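Local coordinates for protein HET-C2 (Podospora anserina, PDB 3KV0) that is a glycolipid transfer protein that probably carries glycolipids or related sphingolipids between membranes, at residues A[48-53]-A[67-72]; A[84-87]-A[91-94]. All blocks are in the same frame, centred on the assembly; numbering follows the deposited sequence.

Contact 1 of 2, residues A[48-53]-A[67-72]; sequences SLTTMF and DMLGNV
Thr50 points its methyl branch at the side chain of Met68, and the two side chains lie slantwise to each other, with Thr50 CG2 3.6 Å from Met68 SD and 3.7 Å from Met68 CG. Rotation about the first bond (chi1 74°) sets Thr50 CG2 beside its own backbone N and OG1 between that N and the carbonyl carbon, where the hydroxyl hydrogen-bonds back to Glu47 O, which satisfies this buried polar group. Leu69 packs against the same OG1, its CD2 lying 3.5 Å away. The 48-53 and 67-72 segments are nearly antiparallel, at 168°, with their short axes 10.3 Å apart, and this pairing belongs to the all-helical GLTP fold. Met68, modelled in two conformers, crosses Phe53 at about a right angle in the one described here. With CG anti to the backbone N and the second torsion extended, its sulfur reaches the edge of the aromatic ring, near the ring plane, 4.1 Å from Phe53 CE2, an edge-on Met-aromatic contact; the bend at chi3 (-70°) then turns the terminal methyl aside. An alanine in place of Thr50 would probably leave Met68 and Leu69 without the branches they pack against, and Glu47 O without the hydroxyl that binds it. Helix 103-122 also packs here, Leu111 touching Met68 and Thr118 touching Phe53.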
loop_
_atom_site.group_PDB
_atom_site.type_symbol
_atom_site.label_atom_id
_atom_site.label_comp_id
_atom_site.label_asym_id
_atom_site.label_seq_id
_atom_site.Cartn_x
_atom_site.Cartn_y
_atom_site.Cartn_z
ATOM N N SER A 48 1.462 4.113 -7.782
ATOM C CA SER A 48 2.677 3.519 -8.379
ATOM C C SER A 48 2.915 2.108 -7.823
ATOM O O SER A 48 3.375 1.199 -8.534
ATOM C CB SER A 48 3.926 4.385 -8.125
ATOM O OG SER A 48 3.840 5.636 -8.820
ATOM N N LEU A 49 2.631 1.934 -6.542
ATOM C CA LEU A 49 2.855 0.647 -5.915
ATOM C C LEU A 49 1.973 -0.417 -6.568
ATOM O O LEU A 49 2.396 -1.576 -6.705
ATOM C CB LEU A 49 2.602 0.707 -4.404
ATOM C CG LEU A 49 2.709 -0.636 -3.649
ATOM C CD1 LEU A 49 3.937 -1.414 -4.111
ATOM C CD2 LEU A 49 2.778 -0.495 -2.143
ATOM N N THR A 50 0.757 -0.041 -6.964
ATOM C CA THR A 50 -0.132 -1.017 -7.642
ATOM C C THR A 50 0.466 -1.603 -8.930
ATOM O O THR A 50 0.058 -2.689 -9.333
ATOM C CB THR A 50 -1.587 -0.474 -7.911
ATOM O OG1 THR A 50 -1.583 0.484 -8.986
ATOM C CG2 THR A 50 -2.136 0.150 -6.698
ATOM N N THR A 51 1.441 -0.940 -9.544
ATOM C CA THR A 51 2.068 -1.484 -10.758
ATOM C C THR A 51 2.904 -2.708 -10.429
ATOM O O THR A 51 3.196 -3.526 -11.298
ATOM C CB THR A 51 2.900 -0.417 -11.539
ATOM O OG1 THR A 51 3.985 0.089 -10.737
ATOM C CG2 THR A 51 1.983 0.751 -11.970
ATOM N N MET A 52 3.247 -2.875 -9.158
ATOM C CA MET A 52 3.995 -4.040 -8.735
ATOM C C MET A 52 3.095 -5.291 -8.796
ATOM O O MET A 52 3.569 -6.400 -9.004
ATOM C CB MET A 52 4.572 -3.795 -7.338
ATOM C CG MET A 52 5.093 -5.005 -6.655
ATOM S SD MET A 52 6.768 -5.142 -7.142
ATOM C CE MET A 52 7.475 -3.765 -6.213
ATOM N N PHE A 53 1.790 -5.112 -8.642
ATOM C CA PHE A 53 0.875 -6.222 -8.816
ATOM C C PHE A 53 0.941 -6.798 -10.212
ATOM O O PHE A 53 0.781 -8.001 -10.376
ATOM C CB PHE A 53 -0.542 -5.831 -8.451
ATOM C CG PHE A 53 -0.693 -5.495 -7.009
ATOM C CD1 PHE A 53 -0.281 -6.399 -6.026
ATOM C CD2 PHE A 53 -1.208 -4.282 -6.632
ATOM C CE1 PHE A 53 -0.379 -6.047 -4.672
ATOM C CE2 PHE A 53 -1.318 -3.931 -5.306
ATOM C CZ PHE A 53 -0.897 -4.800 -4.324
ATOM N N ASP A 67 -9.026 -3.150 -5.924
ATOM C CA ASP A 67 -9.418 -2.738 -4.571
ATOM C C ASP A 67 -8.599 -1.521 -4.117
ATOM O O ASP A 67 -9.139 -0.511 -3.660
ATOM C CB ASP A 67 -9.162 -3.927 -3.624
ATOM C CG ASP A 67 -9.803 -3.763 -2.259
ATOM O OD1 ASP A 67 -10.801 -3.061 -2.119
ATOM O OD2 ASP A 67 -9.283 -4.361 -1.317
ATOM N N MET A 68 -7.292 -1.613 -4.243
ATOM C CA MET A 68 -6.384 -0.532 -3.813
ATOM C C MET A 68 -6.679 0.757 -4.611
ATOM O O MET A 68 -6.813 1.861 -4.051
ATOM C CB MET A 68 -4.914 -0.974 -3.977
ATOM C CG MET A 68 -3.887 0.024 -3.402
ATOM S SD MET A 68 -2.135 -0.472 -3.198
ATOM C CE MET A 68 -2.249 -1.653 -1.856
ATOM N N LEU A 69 -6.776 0.624 -5.922
ATOM C CA LEU A 69 -7.078 1.811 -6.773
ATOM C C LEU A 69 -8.431 2.467 -6.450
ATOM O O LEU A 69 -8.554 3.689 -6.449
ATOM C CB LEU A 69 -6.971 1.469 -8.263
ATOM C CG LEU A 69 -5.631 1.080 -8.864
ATOM C CD1 LEU A 69 -5.823 0.615 -10.311
ATOM C CD2 LEU A 69 -4.577 2.189 -8.760
ATOM N N GLY A 70 -9.439 1.662 -6.102
ATOM C CA GLY A 70 -10.715 2.186 -5.631
ATOM C C GLY A 70 -10.629 2.978 -4.355
ATOM O O GLY A 70 -11.297 4.018 -4.187
ATOM N N ASN A 71 -9.795 2.519 -3.429
ATOM C CA ASN A 71 -9.627 3.234 -2.187
ATOM C C ASN A 71 -8.846 4.544 -2.399
ATOM O O ASN A 71 -9.189 5.583 -1.785
ATOM C CB ASN A 71 -8.987 2.318 -1.159
ATOM C CG ASN A 71 -9.959 1.256 -0.671
ATOM O OD1 ASN A 71 -11.135 1.545 -0.465
ATOM N ND2 ASN A 71 -9.488 0.020 -0.538
ATOM N N VAL A 72 -7.826 4.493 -3.250
ATOM C CA VAL A 72 -7.093 5.704 -3.664
ATOM C C VAL A 72 -8.086 6.745 -4.221
ATOM O O VAL A 72 -8.019 7.953 -3.871
ATOM C CB VAL A 72 -6.037 5.433 -4.685
ATOM C CG1 VAL A 72 -5.550 6.760 -5.345
ATOM C CG2 VAL A 72 -4.798 4.652 -4.093
#

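Contact 2 of 2, residues A[84-87]-A[91-94]; sequences LESQ and DLVR
The loop leading into helix 89-96 folds back along the first turns of that helix, bringing Ser86 against Leu92 in a local loop-to-helix packing of the GLTP fold. The backbones come close here, with the CA atoms of Ser86 and Leu92 3.8 Å apart. Ser86 meets the leucine with its CB, which lies 3.7 Å from Leu92 CG, and its hydroxyl flanks the same branch point. Leu92 holds CG anti to its backbone N (chi1 -174°), which lays the branched end alongside the serine, so that CB, CG and CD1 all border Ser86.

A water adds a polar link. It donates to Ser86 OG at 2.6 Å and to Leu92 O at 2.9 Å, bridging the loop hydroxyl to a helix carbonyl, while the hydroxyl is also hydrogen-bonded to Ala82 O. One residue earlier, Glu85 O stands 3.3 Å from Asp91 O; two acceptors cannot bond to each other, and Glu85 O instead receives the side-chain amide of Asn95.

Within the helix, Asp91 and Arg94 form a salt bridge a turn apart, Arg94 NH1 to Asp91 OD1 at 2.8 Å, with a bent N-H...O angle of 143°. The carboxylate oxygen lies close to the guanidinium plane, yet the arginine reaches it from above the carboxylate plane, 49° out. Arg94 has a second anionic partner, its NE pairing with Glu206.

Around the contact, Ser86 O bonds to Thr39 OG1 and the Gln87 backbone to Thr39, joining the loop to the start of helix 39-57, while Leu92 and Val93 lean on Ala104, Thr105 and Leu108 of helix 103-122.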
loop_
_atom_site.group_PDB
_atom_site.type_symbol
_atom_site.label_atom_id
_atom_site.label_comp_id
_atom_site.label_asym_id
_atom_site.label_seq_id
_atom_site.Cartn_x
_atom_site.Cartn_y
_atom_site.Cartn_z
ATOM N N LEU A 84 -8.329 22.749 -0.044
ATOM C CA LEU A 84 -7.621 23.500 0.992
ATOM C C LEU A 84 -7.682 22.752 2.334
ATOM O O LEU A 84 -6.763 22.835 3.142
ATOM C CB LEU A 84 -8.215 24.936 1.107
ATOM C CG LEU A 84 -8.138 25.774 -0.182
ATOM C CD1 LEU A 84 -8.871 27.159 -0.015
ATOM C CD2 LEU A 84 -6.690 25.986 -0.627
ATOM N N GLU A 85 -8.770 22.017 2.550
ATOM C CA GLU A 85 -8.988 21.221 3.767
ATOM C C GLU A 85 -8.330 19.794 3.760
ATOM O O GLU A 85 -8.427 19.043 4.744
ATOM C CB GLU A 85 -10.495 21.053 3.948
ATOM C CG GLU A 85 -11.303 22.395 3.953
ATOM C CD GLU A 85 -12.668 22.235 4.599
ATOM O OE1 GLU A 85 -13.334 21.208 4.331
ATOM O OE2 GLU A 85 -13.084 23.139 5.372
ATOM N N SER A 86 -7.677 19.437 2.662
ATOM C CA SER A 86 -7.296 18.048 2.398
ATOM C C SER A 86 -5.853 17.930 1.910
ATOM O O SER A 86 -5.512 17.004 1.199
ATOM C CB SER A 86 -8.255 17.472 1.356
ATOM O OG SER A 86 -9.594 17.511 1.826
ATOM N N GLN A 87 -4.997 18.864 2.321
ATOM C CA GLN A 87 -3.621 18.943 1.835
ATOM C C GLN A 87 -2.684 17.872 2.399
ATOM O O GLN A 87 -1.674 17.524 1.774
ATOM C CB GLN A 87 -3.034 20.324 2.162
ATOM C CG GLN A 87 -3.163 21.315 1.034
ATOM C CD GLN A 87 -2.326 22.572 1.298
ATOM O OE1 GLN A 87 -1.202 22.701 0.800
ATOM N NE2 GLN A 87 -2.854 23.467 2.119
ATOM N N ASP A 91 -5.394 15.921 8.038
ATOM C CA ASP A 91 -6.395 16.994 7.913
ATOM C C ASP A 91 -7.543 16.611 7.007
ATOM O O ASP A 91 -8.702 16.926 7.299
ATOM C CB ASP A 91 -5.773 18.323 7.484
ATOM C CG ASP A 91 -5.029 19.014 8.632
ATOM O OD1 ASP A 91 -5.351 18.741 9.810
ATOM O OD2 ASP A 91 -4.074 19.778 8.355
ATOM N N LEU A 92 -7.235 15.890 5.936
ATOM C CA LEU A 92 -8.256 15.438 5.027
ATOM C C LEU A 92 -9.284 14.676 5.811
ATOM O O LEU A 92 -10.475 14.870 5.605
ATOM C CB LEU A 92 -7.655 14.571 3.914
ATOM C CG LEU A 92 -8.578 14.115 2.782
ATOM C CD1 LEU A 92 -7.780 13.649 1.595
ATOM C CD2 LEU A 92 -9.551 13.005 3.200
ATOM N N VAL A 93 -8.827 13.814 6.718
ATOM C CA VAL A 93 -9.737 12.995 7.486
ATOM C C VAL A 93 -10.525 13.852 8.509
ATOM O O VAL A 93 -11.744 13.749 8.609
ATOM C CB VAL A 93 -8.993 11.805 8.146
ATOM C CG1 VAL A 93 -9.868 11.112 9.149
ATOM C CG2 VAL A 93 -8.544 10.782 7.016
ATOM N N ARG A 94 -9.823 14.701 9.236
ATOM C CA ARG A 94 -10.464 15.563 10.263
ATOM C C ARG A 94 -11.631 16.360 9.694
ATOM O O ARG A 94 -12.719 16.392 10.284
ATOM C CB ARG A 94 -9.433 16.504 10.880
ATOM C CG ARG A 94 -8.493 15.816 11.829
ATOM C CD ARG A 94 -7.373 16.739 12.256
ATOM N NE ARG A 94 -6.302 16.003 12.946
ATOM C CZ ARG A 94 -5.027 15.939 12.554
ATOM N NH1 ARG A 94 -4.599 16.605 11.496
ATOM N NH2 ARG A 94 -4.149 15.249 13.272
HETATM O O HOH W 1 -11.402 16.741 3.567
#

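How the contacts relate
Contact 1 lies deep in the helical body, about 7 Å from the centre of the chain, whereas contact 2 sits towards its periphery, about 20 Å out. Their centres are 22 Å apart and their nearest atoms about 8 Å, so they do not touch. Along the chain they follow in series, helix 67-72 of contact 1 preceding helix 89-96 of contact 2. Two longer helices connect them: helix 39-57 supplies Thr50 and Phe53 to contact 1 and meets the loop of contact 2 at Thr39, and helix 103-122 packs against both. Neither contact includes a bound lipid; both are packing within the GLTP fold.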